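Local coordinates for protein Sam-dependent methyltransferases (PDB 4D7K) that catalyses two successive S-adenosyl methionine-dependent N-methylations of 8-amino-8-demethylriboflavin, the last steps in the biosynthesis of the antibiotic roseoflavin, at residues V29-A34 / F108-V113; L133-R136 / D141-A144; F162-A167 / R189-A194; F176-R181 / V339-G344; T180-I185 / A194-A199. One frame throughout, in Å; residues are numbered along the deposited sequence.

Interaction 1 (V29-A34 / F108-V113); sequences VLYAVA and FAEPDV
A109 is the first residue of 108-113 to meet the Y31 ring. Its CB lies 3.5 Å from Y31 CD1, near the inner end of the ring. Its carbonyl turns over the same side chain: A109 O sits 3.6 Å above the ring plane, offset toward the rim. E110 follows, at the N-cap position of helix 111-118. E110 sets out away from helix 13-35, but the chain bends at chi2 (-72°) and swings the carboxylate back. E110 CD then lies at the ring edge, near its plane, with the ring and carboxylate planes 86° apart. Y31 OH donates a hydrogen bond of 2.8 Å to E110 OE1, meeting that oxygen from above the carboxylate plane. P111 adds a light touch, with its CD 3.7 Å from Y31 OH. Helix 13-35 belongs to the dimerisation domain, and A32 and F108 also pack on the second subunit. The other carboxylate oxygen, E110 OE2, forms a salt bridge with K35 and lies close to E154 OE1. The buried tyrosine hydroxyl thus has an acceptor. The lysine probably favours a charged E110, while the nearby E154 would work against it.

Interaction 2 (L133-R136 / D141-A144); sequences LRHR and DFLA
H135 and F142 make the whole of this contact, each burying a similar area against the other. H135 is the first residue to leave helical geometry after helix 131-134, and F142 sits on helix 139-144. Both side chains set out toward the other segment. The closest atoms are H135 CD2 and F142 CE1, 3.4 Å apart. H135 NE2 is further off, 3.9 Å from F142 CE1. The imidazole therefore meets the phenyl ring through its CD2-NE2 side, and the phenyl ring answers with CE1 and its neighbours CD1 and CZ. The ring centroids are 4.8 Å apart and the planes lie at 68°. The rings meet at a slant, neither stacked nor edge-to-face. F142 has CG anti to the backbone N (chi1 177°), which carries its ring out from the helix to the imidazole. The other nitrogen of H135, ND1, is hydrogen-bonded to F131 O, a bond that restrains the rotation of the imidazole. Around the pair, F131 stacks on H135 and meets F142 edge-to-face, while H148 stacks on F142. D112 of helix 111-118 touches both rings. The arrangement is a small aromatic cluster at the turn joining two consecutive short helices, within the mainly helical part of the chain ahead of the Rossmann-like sheet.

Interaction 3 (F162-A167 / R189-A194); sequences FGQYFA and RGQFLA
The amides of Q164 and Q191 are turned 64° apart, and their side chains cross at about a right angle. Neither amide lies flat on the other. Q191 NE2 instead comes up against the aliphatic part of Q164. On the other branch of the same amide, Q191 OE1 faces the backbone of G163, 4.2 Å from its CA. The setting is the Rossmann-like methyltransferase fold. Q191 stands in the first turn of helix 191-199, which follows 181-185, the first strand of the sheet in chain order. Q164 and G163 lie near the end of helix 149-165. Q191 is fully extended: chi1 of -171° swings the chain clear of its own backbone N, and it reaches across to helix 149-165. The Q191 side chain is about 10 Å from that of D209, predicted to bind S-adenosyl methionine. On the helix 149-165 side, F162 and Y165 reach Y18 of the second subunit. Q191 NE2 hydrogen-bonds to V160 O, one turn back from Q164 on the same helix. On Q164 it only packs, with Q191 NE2 3.2 Å from Q164 CG.

Interaction 4 (F176-R181 / V339-G344); sequences FGRFTR and VIECRG
R178 and E341 form a salt bridge, with R178 NH2 2.7 Å from E341 OE2. The two side chains approach from opposite directions. The carboxylate lies at the guanidinium edge, near its plane, but the two planes are turned 59° apart. A single oxygen carries the pairing, since E341 OE1 is 4.0 Å from R178 NH2. Both side chains are extended to reach each other. R178 has its CG between the backbone N and the carbonyl carbon before running straight to NE. The next shell fixes both ends. F179, the neighbour of R178, points the CZ corner of its ring at one face of the guanidinium, with F179 CZ 3.8 Å above that plane and over its centre. E341 OE2 also forms a salt bridge with R280, and E341 OE1 is hydrogen-bonded to H331. The buried carboxylate is therefore held at both oxygens, and two arginines beside it probably keep it ionised. F174 packs on E341, F179 and F176. R178 lies in the loop between helix 167-171 and strand 181-185. E341 is on strand 337-344, which runs antiparallel between strands 280-285 and 325-333 of the mixed sheet. R280 and H331 come from those two neighbouring strands, so the bridge ties the loop before strand 181-185 to the far half of the sheet.

Interaction 5 (T180-I185 / A194-A199); sequences TRFADI and AGVLTA
F182 and V196 make a CH-pi contact. V196 CG1 lies 3.7 Å from the centroid of the F182 ring, 21° off the ring normal. The methyl group therefore sits over the face, offset toward the CE2-CZ rim, with V196 CG1 3.5 Å from F182 CZ. A chi1 of 180° turns this branch from the helix toward the strand. A looser apolar contact adds to this. L197 CD1 comes within 4.1 Å of F182 CD1, and the two side chains run antiparallel alongside each other. All three residues are buried. The polar bonding is local to the helix. T198 OG1 donates to A194 O over 2.7 Å, and T198 N bonds to the same oxygen from the other face of its carbonyl plane. A194 O is thus gripped twice by one residue. L193 also packs on F182 from helix 191-199, while strand 204-209 bonds to the F182 backbone. Strand 181-185, helix 191-199 and strand 204-209 form a beta-alpha-beta unit with parallel strands. Here the helix lies against the first strand through an apolar interface, as is usual in the Rossmann-like fold of class I methyltransferases.

Overall arrangement
Interactions 1 and 2 lie in the helical part of the chain, with centres about 18 Å apart, and touch through D112. Interactions 3, 4 and 5 gather around the seven-stranded sheet. Interaction 5 is about 11 Å from both 3 and 4 between centres. It shares A194 and helix 191-199 with interaction 3, and T180 and R181 with interaction 4. Along the chain, interaction 1 closes before 2 opens and 2 before 3, while 3 crosses both 4 and 5. The centres of interactions 1 and 4 are about 40 Å apart. F108 touches F162, and both contacts reach the second subunit. This places interactions 1 and 3 together at the dimer interface, the latter on helix 191-199 of the methyltransferase core.

Interaction 1 (V29-A34 / F108-V113)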
# COMPACT_ATOMS: atom_id res chain seq x y z
N VAL A 29 -5.95 -5.35 4.47
CA VAL A 29 -6.82 -6.53 4.52
C VAL A 29 -6.02 -7.80 4.78
O VAL A 29 -6.41 -8.64 5.59
CB VAL A 29 -7.61 -6.67 3.20
CG1 VAL A 29 -8.14 -8.09 3.02
CG2 VAL A 29 -8.74 -5.66 3.17
N LEU A 30 -4.88 -7.93 4.11
CA LEU A 30 -4.03 -9.10 4.26
C LEU A 30 -3.37 -9.13 5.64
O LEU A 30 -3.14 -10.20 6.21
CB LEU A 30 -2.97 -9.13 3.16
CG LEU A 30 -3.50 -9.20 1.72
CD1 LEU A 30 -2.36 -9.05 0.74
CD2 LEU A 30 -4.22 -10.51 1.50
N TYR A 31 -3.06 -7.95 6.17
CA TYR A 31 -2.51 -7.83 7.52
C TYR A 31 -3.51 -8.35 8.55
O TYR A 31 -3.18 -9.21 9.37
CB TYR A 31 -2.15 -6.37 7.82
CG TYR A 31 -1.77 -6.12 9.27
CD1 TYR A 31 -0.51 -6.46 9.75
CD2 TYR A 31 -2.67 -5.54 10.15
CE1 TYR A 31 -0.16 -6.23 11.07
CE2 TYR A 31 -2.33 -5.31 11.48
CZ TYR A 31 -1.08 -5.65 11.94
OH TYR A 31 -0.73 -5.43 13.25
N ALA A 32 -4.74 -7.85 8.49
CA ALA A 32 -5.76 -8.20 9.47
C ALA A 32 -6.10 -9.68 9.38
O ALA A 32 -6.30 -10.34 10.40
CB ALA A 32 -7.00 -7.35 9.27
N VAL A 33 -6.14 -10.20 8.16
CA VAL A 33 -6.40 -11.62 7.94
C VAL A 33 -5.32 -12.48 8.59
O VAL A 33 -5.61 -13.47 9.26
CB VAL A 33 -6.49 -11.95 6.42
CG1 VAL A 33 -6.26 -13.43 6.18
CG2 VAL A 33 -7.84 -11.49 5.85
N ALA A 34 -4.06 -12.09 8.40
CA ALA A 34 -2.95 -12.84 8.97
C ALA A 34 -2.92 -12.73 10.50
O ALA A 34 -2.66 -13.72 11.18
CB ALA A 34 -1.64 -12.37 8.37
N PHE A 108 5.53 -5.05 8.00
CA PHE A 108 5.52 -3.69 7.47
C PHE A 108 4.17 -2.99 7.65
O PHE A 108 4.00 -1.85 7.22
CB PHE A 108 5.91 -3.71 5.99
CG PHE A 108 7.32 -4.15 5.76
CD1 PHE A 108 8.37 -3.24 5.87
CD2 PHE A 108 7.61 -5.47 5.47
CE1 PHE A 108 9.67 -3.64 5.69
CE2 PHE A 108 8.92 -5.88 5.29
CZ PHE A 108 9.95 -4.96 5.39
N ALA A 109 3.23 -3.67 8.29
CA ALA A 109 1.92 -3.09 8.54
C ALA A 109 1.63 -3.04 10.03
O ALA A 109 0.54 -2.66 10.45
CB ALA A 109 0.84 -3.87 7.81
N GLU A 110 2.61 -3.44 10.83
CA GLU A 110 2.49 -3.30 12.27
C GLU A 110 2.44 -1.82 12.62
O GLU A 110 3.12 -1.01 11.97
CB GLU A 110 3.65 -4.00 12.99
CG GLU A 110 3.66 -5.52 12.87
CD GLU A 110 2.57 -6.19 13.69
OE1 GLU A 110 1.84 -5.48 14.41
OE2 GLU A 110 2.45 -7.43 13.63
N PRO A 111 1.64 -1.45 13.62
CA PRO A 111 1.43 -0.04 14.01
C PRO A 111 2.74 0.71 14.27
O PRO A 111 2.91 1.82 13.77
CB PRO A 111 0.60 -0.15 15.30
CG PRO A 111 0.74 -1.57 15.75
CD PRO A 111 0.87 -2.36 14.49
N ASP A 112 3.65 0.11 15.03
CA ASP A 112 4.93 0.74 15.33
C ASP A 112 5.78 0.93 14.07
O ASP A 112 6.53 1.90 13.96
CB ASP A 112 5.70 -0.07 16.36
CG ASP A 112 4.98 -0.16 17.69
OD1 ASP A 112 4.24 0.79 18.03
OD2 ASP A 112 5.16 -1.17 18.41
N VAL A 113 5.66 -0.01 13.13
CA VAL A 113 6.41 0.05 11.88
C VAL A 113 5.73 0.98 10.88
O VAL A 113 6.38 1.78 10.20
CB VAL A 113 6.57 -1.35 11.25
CG1 VAL A 113 7.35 -1.28 9.94
CG2 VAL A 113 7.24 -2.30 12.23

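Interaction 2 (L133-R136 / D141-A144)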
# COMPACT_ATOMS: atom_id res chain seq x y z
N LEU A 133 12.57 8.31 15.45
CA LEU A 133 11.89 9.55 15.81
C LEU A 133 10.72 9.27 16.74
O LEU A 133 10.46 10.03 17.67
CB LEU A 133 11.42 10.29 14.56
CG LEU A 133 12.47 11.05 13.75
CD1 LEU A 133 11.82 11.78 12.59
CD2 LEU A 133 13.23 12.03 14.63
N ARG A 134 10.00 8.18 16.47
CA ARG A 134 8.83 7.82 17.27
C ARG A 134 9.20 6.86 18.39
O ARG A 134 8.49 6.76 19.39
CB ARG A 134 7.74 7.21 16.37
CG ARG A 134 6.50 6.75 17.11
CD ARG A 134 5.24 6.86 16.26
NE ARG A 134 4.77 8.24 16.18
CZ ARG A 134 5.05 9.06 15.17
NH1 ARG A 134 5.80 8.65 14.16
NH2 ARG A 134 4.58 10.31 15.18
N HIS A 135 10.33 6.18 18.23
CA HIS A 135 10.82 5.28 19.27
C HIS A 135 12.15 5.76 19.84
O HIS A 135 12.97 6.35 19.13
CB HIS A 135 10.94 3.86 18.73
CG HIS A 135 9.65 3.31 18.17
ND1 HIS A 135 9.26 3.50 16.87
CD2 HIS A 135 8.66 2.60 18.76
CE1 HIS A 135 8.10 2.92 16.67
NE2 HIS A 135 7.71 2.37 17.80
N ARG A 136 12.37 5.51 21.12
CA ARG A 136 13.57 5.99 21.80
C ARG A 136 14.81 5.15 21.46
O ARG A 136 15.93 5.56 21.75
CB ARG A 136 13.33 5.99 23.31
CG ARG A 136 12.01 6.61 23.71
CD ARG A 136 11.58 6.19 25.11
NE ARG A 136 12.55 6.58 26.13
CZ ARG A 136 12.38 6.40 27.43
NH1 ARG A 136 11.27 5.82 27.88
NH2 ARG A 136 13.31 6.79 28.29
N ASP A 141 17.50 -2.81 18.85
CA ASP A 141 17.32 -2.69 20.30
C ASP A 141 15.84 -2.83 20.65
O ASP A 141 15.48 -3.45 21.65
CB ASP A 141 17.85 -1.35 20.82
CG ASP A 141 19.36 -1.28 20.81
OD1 ASP A 141 20.00 -2.04 20.05
OD2 ASP A 141 19.91 -0.44 21.56
N PHE A 142 14.99 -2.24 19.81
CA PHE A 142 13.55 -2.30 19.99
C PHE A 142 13.04 -3.73 19.88
O PHE A 142 12.28 -4.19 20.73
CB PHE A 142 12.86 -1.41 18.94
CG PHE A 142 11.36 -1.44 18.99
CD1 PHE A 142 10.67 -0.55 19.78
CD2 PHE A 142 10.65 -2.35 18.23
CE1 PHE A 142 9.29 -0.57 19.82
CE2 PHE A 142 9.27 -2.38 18.26
CZ PHE A 142 8.59 -1.49 19.06
N LEU A 143 13.46 -4.42 18.83
CA LEU A 143 13.01 -5.78 18.57
C LEU A 143 13.53 -6.76 19.61
O LEU A 143 12.91 -7.80 19.86
CB LEU A 143 13.45 -6.22 17.17
CG LEU A 143 12.80 -5.47 16.01
CD1 LEU A 143 13.42 -5.87 14.69
CD2 LEU A 143 11.30 -5.72 16.00
N ALA A 144 14.67 -6.43 20.23
CA ALA A 144 15.31 -7.31 21.20
C ALA A 144 14.46 -7.49 22.46
O ALA A 144 14.48 -8.55 23.09
CB ALA A 144 16.69 -6.79 21.55

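Interaction 3 (F162-A167 / R189-A194)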
# COMPACT_ATOMS: atom_id res chain seq x y z
N PHE A 162 12.60 -12.61 1.96
CA PHE A 162 13.30 -11.80 0.96
C PHE A 162 14.52 -12.54 0.42
O PHE A 162 14.84 -12.43 -0.76
CB PHE A 162 13.72 -10.45 1.56
CG PHE A 162 12.58 -9.50 1.80
CD1 PHE A 162 11.60 -9.31 0.83
CD2 PHE A 162 12.48 -8.81 2.99
CE1 PHE A 162 10.55 -8.44 1.06
CE2 PHE A 162 11.43 -7.93 3.21
CZ PHE A 162 10.47 -7.75 2.25
N GLY A 163 15.19 -13.29 1.28
CA GLY A 163 16.31 -14.10 0.86
C GLY A 163 15.89 -15.20 -0.11
O GLY A 163 16.60 -15.49 -1.07
N GLN A 164 14.75 -15.81 0.15
CA GLN A 164 14.23 -16.85 -0.72
C GLN A 164 13.74 -16.24 -2.03
O GLN A 164 13.90 -16.82 -3.11
CB GLN A 164 13.10 -17.63 -0.03
CG GLN A 164 13.55 -18.43 1.19
CD GLN A 164 12.39 -19.03 1.98
OE1 GLN A 164 11.26 -18.55 1.92
NE2 GLN A 164 12.68 -20.09 2.73
N TYR A 165 13.14 -15.05 -1.94
CA TYR A 165 12.56 -14.41 -3.11
C TYR A 165 13.61 -13.94 -4.12
O TYR A 165 13.33 -13.88 -5.32
CB TYR A 165 11.70 -13.21 -2.68
CG TYR A 165 10.97 -12.55 -3.83
CD1 TYR A 165 9.78 -13.06 -4.32
CD2 TYR A 165 11.49 -11.40 -4.44
CE1 TYR A 165 9.11 -12.46 -5.37
CE2 TYR A 165 10.82 -10.79 -5.49
CZ TYR A 165 9.64 -11.33 -5.95
OH TYR A 165 8.97 -10.73 -7.00
N PHE A 166 14.81 -13.62 -3.65
CA PHE A 166 15.86 -13.08 -4.52
C PHE A 166 16.99 -14.07 -4.78
O PHE A 166 18.00 -13.71 -5.38
CB PHE A 166 16.44 -11.80 -3.93
CG PHE A 166 15.54 -10.60 -4.05
CD1 PHE A 166 15.29 -10.02 -5.28
CD2 PHE A 166 14.96 -10.05 -2.92
CE1 PHE A 166 14.46 -8.92 -5.39
CE2 PHE A 166 14.13 -8.94 -3.02
CZ PHE A 166 13.89 -8.38 -4.26
N ALA A 167 16.82 -15.31 -4.32
CA ALA A 167 17.89 -16.31 -4.41
C ALA A 167 18.36 -16.56 -5.85
O ALA A 167 19.55 -16.49 -6.13
CB ALA A 167 17.43 -17.62 -3.78
N ARG A 189 22.23 -18.25 9.32
CA ARG A 189 22.01 -19.69 9.52
C ARG A 189 22.57 -20.51 8.36
O ARG A 189 22.64 -21.74 8.44
CB ARG A 189 20.52 -19.98 9.71
CG ARG A 189 19.66 -19.66 8.50
CD ARG A 189 18.23 -20.12 8.71
NE ARG A 189 17.51 -20.25 7.44
CZ ARG A 189 16.28 -20.74 7.31
NH1 ARG A 189 15.62 -21.15 8.38
NH2 ARG A 189 15.71 -20.81 6.12
N GLY A 190 22.98 -19.83 7.29
CA GLY A 190 23.62 -20.50 6.17
C GLY A 190 22.77 -20.59 4.91
O GLY A 190 23.08 -21.38 4.01
N GLN A 191 21.73 -19.77 4.84
CA GLN A 191 20.77 -19.80 3.74
C GLN A 191 21.43 -19.57 2.38
O GLN A 191 21.29 -20.39 1.47
CB GLN A 191 19.68 -18.75 3.97
CG GLN A 191 18.50 -18.81 3.01
CD GLN A 191 17.46 -17.75 3.30
OE1 GLN A 191 17.78 -16.68 3.82
NE2 GLN A 191 16.21 -18.04 2.99
N PHE A 192 22.15 -18.46 2.25
CA PHE A 192 22.84 -18.14 1.01
C PHE A 192 23.89 -19.19 0.66
O PHE A 192 23.93 -19.69 -0.47
CB PHE A 192 23.50 -16.77 1.09
CG PHE A 192 24.33 -16.43 -0.11
CD1 PHE A 192 23.73 -16.08 -1.31
CD2 PHE A 192 25.72 -16.46 -0.04
CE1 PHE A 192 24.50 -15.77 -2.42
CE2 PHE A 192 26.48 -16.15 -1.15
CZ PHE A 192 25.88 -15.81 -2.34
N LEU A 193 24.74 -19.51 1.63
CA LEU A 193 25.78 -20.51 1.46
C LEU A 193 25.22 -21.85 0.99
O LEU A 193 25.82 -22.51 0.14
CB LEU A 193 26.54 -20.70 2.77
CG LEU A 193 27.77 -21.60 2.75
CD1 LEU A 193 28.80 -21.06 1.78
CD2 LEU A 193 28.37 -21.72 4.15
N ALA A 194 24.06 -22.22 1.53
CA ALA A 194 23.39 -23.46 1.13
C ALA A 194 22.96 -23.42 -0.33
O ALA A 194 23.09 -24.42 -1.05
CB ALA A 194 22.19 -23.72 2.02

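Interaction 4 (F176-R181 / V339-G344)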
# COMPACT_ATOMS: atom_id res chain seq x y z
N PHE A 176 29.29 -18.41 -9.75
CA PHE A 176 29.83 -18.97 -8.52
C PHE A 176 30.53 -20.30 -8.77
O PHE A 176 31.37 -20.72 -7.98
CB PHE A 176 28.72 -19.15 -7.48
CG PHE A 176 28.15 -17.86 -6.98
CD1 PHE A 176 28.82 -17.13 -6.00
CD2 PHE A 176 26.95 -17.38 -7.47
CE1 PHE A 176 28.29 -15.94 -5.53
CE2 PHE A 176 26.42 -16.19 -7.01
CZ PHE A 176 27.09 -15.47 -6.04
N GLY A 177 30.19 -20.95 -9.88
CA GLY A 177 30.73 -22.25 -10.21
C GLY A 177 32.22 -22.30 -10.50
O GLY A 177 32.78 -23.38 -10.69
N ARG A 178 32.87 -21.14 -10.54
CA ARG A 178 34.30 -21.11 -10.80
C ARG A 178 35.10 -20.96 -9.51
O ARG A 178 36.30 -20.69 -9.53
CB ARG A 178 34.66 -19.99 -11.79
CG ARG A 178 34.42 -18.56 -11.29
CD ARG A 178 34.63 -17.57 -12.44
NE ARG A 178 34.65 -16.17 -12.01
CZ ARG A 178 35.75 -15.49 -11.72
NH1 ARG A 178 36.93 -16.08 -11.81
NH2 ARG A 178 35.68 -14.22 -11.35
N PHE A 179 34.43 -21.15 -8.37
CA PHE A 179 35.10 -21.16 -7.08
C PHE A 179 34.83 -22.49 -6.38
O PHE A 179 33.80 -23.12 -6.61
CB PHE A 179 34.64 -19.99 -6.21
CG PHE A 179 34.88 -18.65 -6.84
CD1 PHE A 179 36.15 -18.10 -6.89
CD2 PHE A 179 33.82 -17.93 -7.40
CE1 PHE A 179 36.37 -16.87 -7.47
CE2 PHE A 179 34.04 -16.70 -7.98
CZ PHE A 179 35.31 -16.17 -8.02
N THR A 180 35.75 -22.91 -5.51
CA THR A 180 35.65 -24.22 -4.88
C THR A 180 35.57 -24.16 -3.36
O THR A 180 35.31 -25.17 -2.71
CB THR A 180 36.83 -25.11 -5.27
OG1 THR A 180 36.80 -26.30 -4.48
CG2 THR A 180 38.15 -24.39 -5.03
N ARG A 181 35.81 -22.99 -2.80
CA ARG A 181 35.73 -22.83 -1.35
C ARG A 181 35.17 -21.46 -0.97
O ARG A 181 35.80 -20.43 -1.18
CB ARG A 181 37.10 -23.04 -0.70
CG ARG A 181 37.02 -23.21 0.80
CD ARG A 181 38.38 -23.47 1.42
NE ARG A 181 38.29 -23.57 2.87
CZ ARG A 181 39.34 -23.52 3.69
NH1 ARG A 181 40.56 -23.38 3.20
NH2 ARG A 181 39.15 -23.62 5.00
N VAL A 339 26.33 -8.04 -7.60
CA VAL A 339 27.51 -8.70 -7.06
C VAL A 339 28.75 -7.87 -7.38
O VAL A 339 29.15 -7.77 -8.54
CB VAL A 339 27.68 -10.12 -7.61
CG1 VAL A 339 28.98 -10.73 -7.11
CG2 VAL A 339 26.50 -10.97 -7.20
N ILE A 340 29.33 -7.27 -6.35
CA ILE A 340 30.57 -6.52 -6.51
C ILE A 340 31.75 -7.47 -6.46
O ILE A 340 32.09 -7.99 -5.41
CB ILE A 340 30.73 -5.45 -5.41
CG1 ILE A 340 29.51 -4.54 -5.35
CG2 ILE A 340 32.00 -4.63 -5.64
CD1 ILE A 340 29.58 -3.47 -4.27
N GLU A 341 32.36 -7.71 -7.62
CA GLU A 341 33.50 -8.62 -7.68
C GLU A 341 34.80 -7.86 -7.41
O GLU A 341 35.16 -6.95 -8.16
CB GLU A 341 33.56 -9.32 -9.03
CG GLU A 341 34.65 -10.36 -9.13
CD GLU A 341 34.82 -10.90 -10.54
OE1 GLU A 341 33.93 -10.64 -11.38
OE2 GLU A 341 35.83 -11.57 -10.81
N CYS A 342 35.50 -8.23 -6.34
CA CYS A 342 36.72 -7.53 -5.94
C CYS A 342 37.94 -8.43 -5.99
O CYS A 342 37.87 -9.61 -5.65
CB CYS A 342 36.57 -6.96 -4.53
SG CYS A 342 35.16 -5.86 -4.31
N ARG A 343 39.07 -7.86 -6.39
CA ARG A 343 40.31 -8.61 -6.53
C ARG A 343 41.41 -7.98 -5.69
O ARG A 343 41.47 -6.76 -5.55
CB ARG A 343 40.72 -8.68 -8.00
CG ARG A 343 42.01 -9.42 -8.29
CD ARG A 343 42.31 -9.36 -9.77
NE ARG A 343 42.08 -8.02 -10.30
CZ ARG A 343 41.89 -7.74 -11.58
NH1 ARG A 343 41.89 -8.71 -12.49
NH2 ARG A 343 41.69 -6.49 -11.97
N GLY A 344 42.28 -8.81 -5.12
CA GLY A 344 43.42 -8.32 -4.39
C GLY A 344 44.45 -7.74 -5.35
O GLY A 344 44.82 -8.38 -6.33

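Interaction 5 (T180-I185 / A194-A199)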
# COMPACT_ATOMS: atom_id res chain seq x y z
N THR A 180 35.75 -22.91 -5.51
CA THR A 180 35.65 -24.22 -4.88
C THR A 180 35.57 -24.16 -3.36
O THR A 180 35.31 -25.17 -2.71
CB THR A 180 36.83 -25.11 -5.27
OG1 THR A 180 36.80 -26.30 -4.48
CG2 THR A 180 38.15 -24.39 -5.03
N ARG A 181 35.81 -22.99 -2.80
CA ARG A 181 35.73 -22.83 -1.35
C ARG A 181 35.17 -21.46 -0.97
O ARG A 181 35.80 -20.43 -1.18
CB ARG A 181 37.10 -23.04 -0.70
CG ARG A 181 37.02 -23.21 0.80
CD ARG A 181 38.38 -23.47 1.42
NE ARG A 181 38.29 -23.57 2.87
CZ ARG A 181 39.34 -23.52 3.69
NH1 ARG A 181 40.56 -23.38 3.20
NH2 ARG A 181 39.15 -23.62 5.00
N PHE A 182 33.97 -21.47 -0.39
CA PHE A 182 33.27 -20.24 -0.07
C PHE A 182 33.39 -19.88 1.41
O PHE A 182 33.41 -20.76 2.27
CB PHE A 182 31.79 -20.37 -0.45
CG PHE A 182 31.57 -20.67 -1.91
CD1 PHE A 182 31.55 -21.97 -2.37
CD2 PHE A 182 31.40 -19.63 -2.81
CE1 PHE A 182 31.35 -22.24 -3.71
CE2 PHE A 182 31.20 -19.90 -4.16
CZ PHE A 182 31.17 -21.21 -4.60
N ALA A 183 33.48 -18.59 1.68
CA ALA A 183 33.54 -18.09 3.04
C ALA A 183 32.47 -17.03 3.25
O ALA A 183 32.67 -15.86 2.92
CB ALA A 183 34.92 -17.53 3.35
N ASP A 184 31.33 -17.45 3.80
CA ASP A 184 30.22 -16.54 4.03
C ASP A 184 30.39 -15.80 5.35
O ASP A 184 30.09 -16.34 6.41
CB ASP A 184 28.89 -17.30 4.01
CG ASP A 184 27.71 -16.42 3.65
OD1 ASP A 184 27.79 -15.19 3.89
OD2 ASP A 184 26.71 -16.94 3.13
N ILE A 185 30.86 -14.56 5.27
CA ILE A 185 31.06 -13.74 6.46
C ILE A 185 29.76 -13.04 6.84
O ILE A 185 29.30 -12.14 6.14
CB ILE A 185 32.17 -12.69 6.25
CG1 ILE A 185 33.41 -13.35 5.65
CG2 ILE A 185 32.49 -11.99 7.56
CD1 ILE A 185 33.94 -14.51 6.46
N ALA A 194 24.06 -22.22 1.53
CA ALA A 194 23.39 -23.46 1.13
C ALA A 194 22.96 -23.42 -0.33
O ALA A 194 23.09 -24.42 -1.05
CB ALA A 194 22.19 -23.72 2.02
N GLY A 195 22.44 -22.28 -0.77
CA GLY A 195 22.03 -22.10 -2.15
C GLY A 195 23.18 -22.25 -3.13
O GLY A 195 23.05 -22.90 -4.17
N VAL A 196 24.31 -21.65 -2.79
CA VAL A 196 25.50 -21.68 -3.64
C VAL A 196 26.10 -23.08 -3.71
O VAL A 196 26.50 -23.54 -4.78
CB VAL A 196 26.57 -20.70 -3.13
CG1 VAL A 196 27.79 -20.74 -4.02
CG2 VAL A 196 26.01 -19.29 -3.08
N LEU A 197 26.15 -23.77 -2.58
CA LEU A 197 26.69 -25.13 -2.54
C LEU A 197 25.83 -26.13 -3.30
O LEU A 197 26.31 -27.18 -3.73
CB LEU A 197 26.87 -25.60 -1.09
CG LEU A 197 28.27 -25.45 -0.49
CD1 LEU A 197 28.65 -23.99 -0.34
CD2 LEU A 197 28.36 -26.16 0.85
N THR A 198 24.55 -25.81 -3.47
CA THR A 198 23.65 -26.67 -4.24
C THR A 198 23.84 -26.41 -5.73
O THR A 198 23.62 -27.29 -6.56
CB THR A 198 22.18 -26.44 -3.85
OG1 THR A 198 22.04 -26.48 -2.43
CG2 THR A 198 21.28 -27.50 -4.48
N ALA A 199 24.26 -25.19 -6.06
CA ALA A 199 24.50 -24.81 -7.45
C ALA A 199 25.89 -25.25 -7.91
O ALA A 199 26.13 -25.46 -9.10
CB ALA A 199 24.34 -23.31 -7.63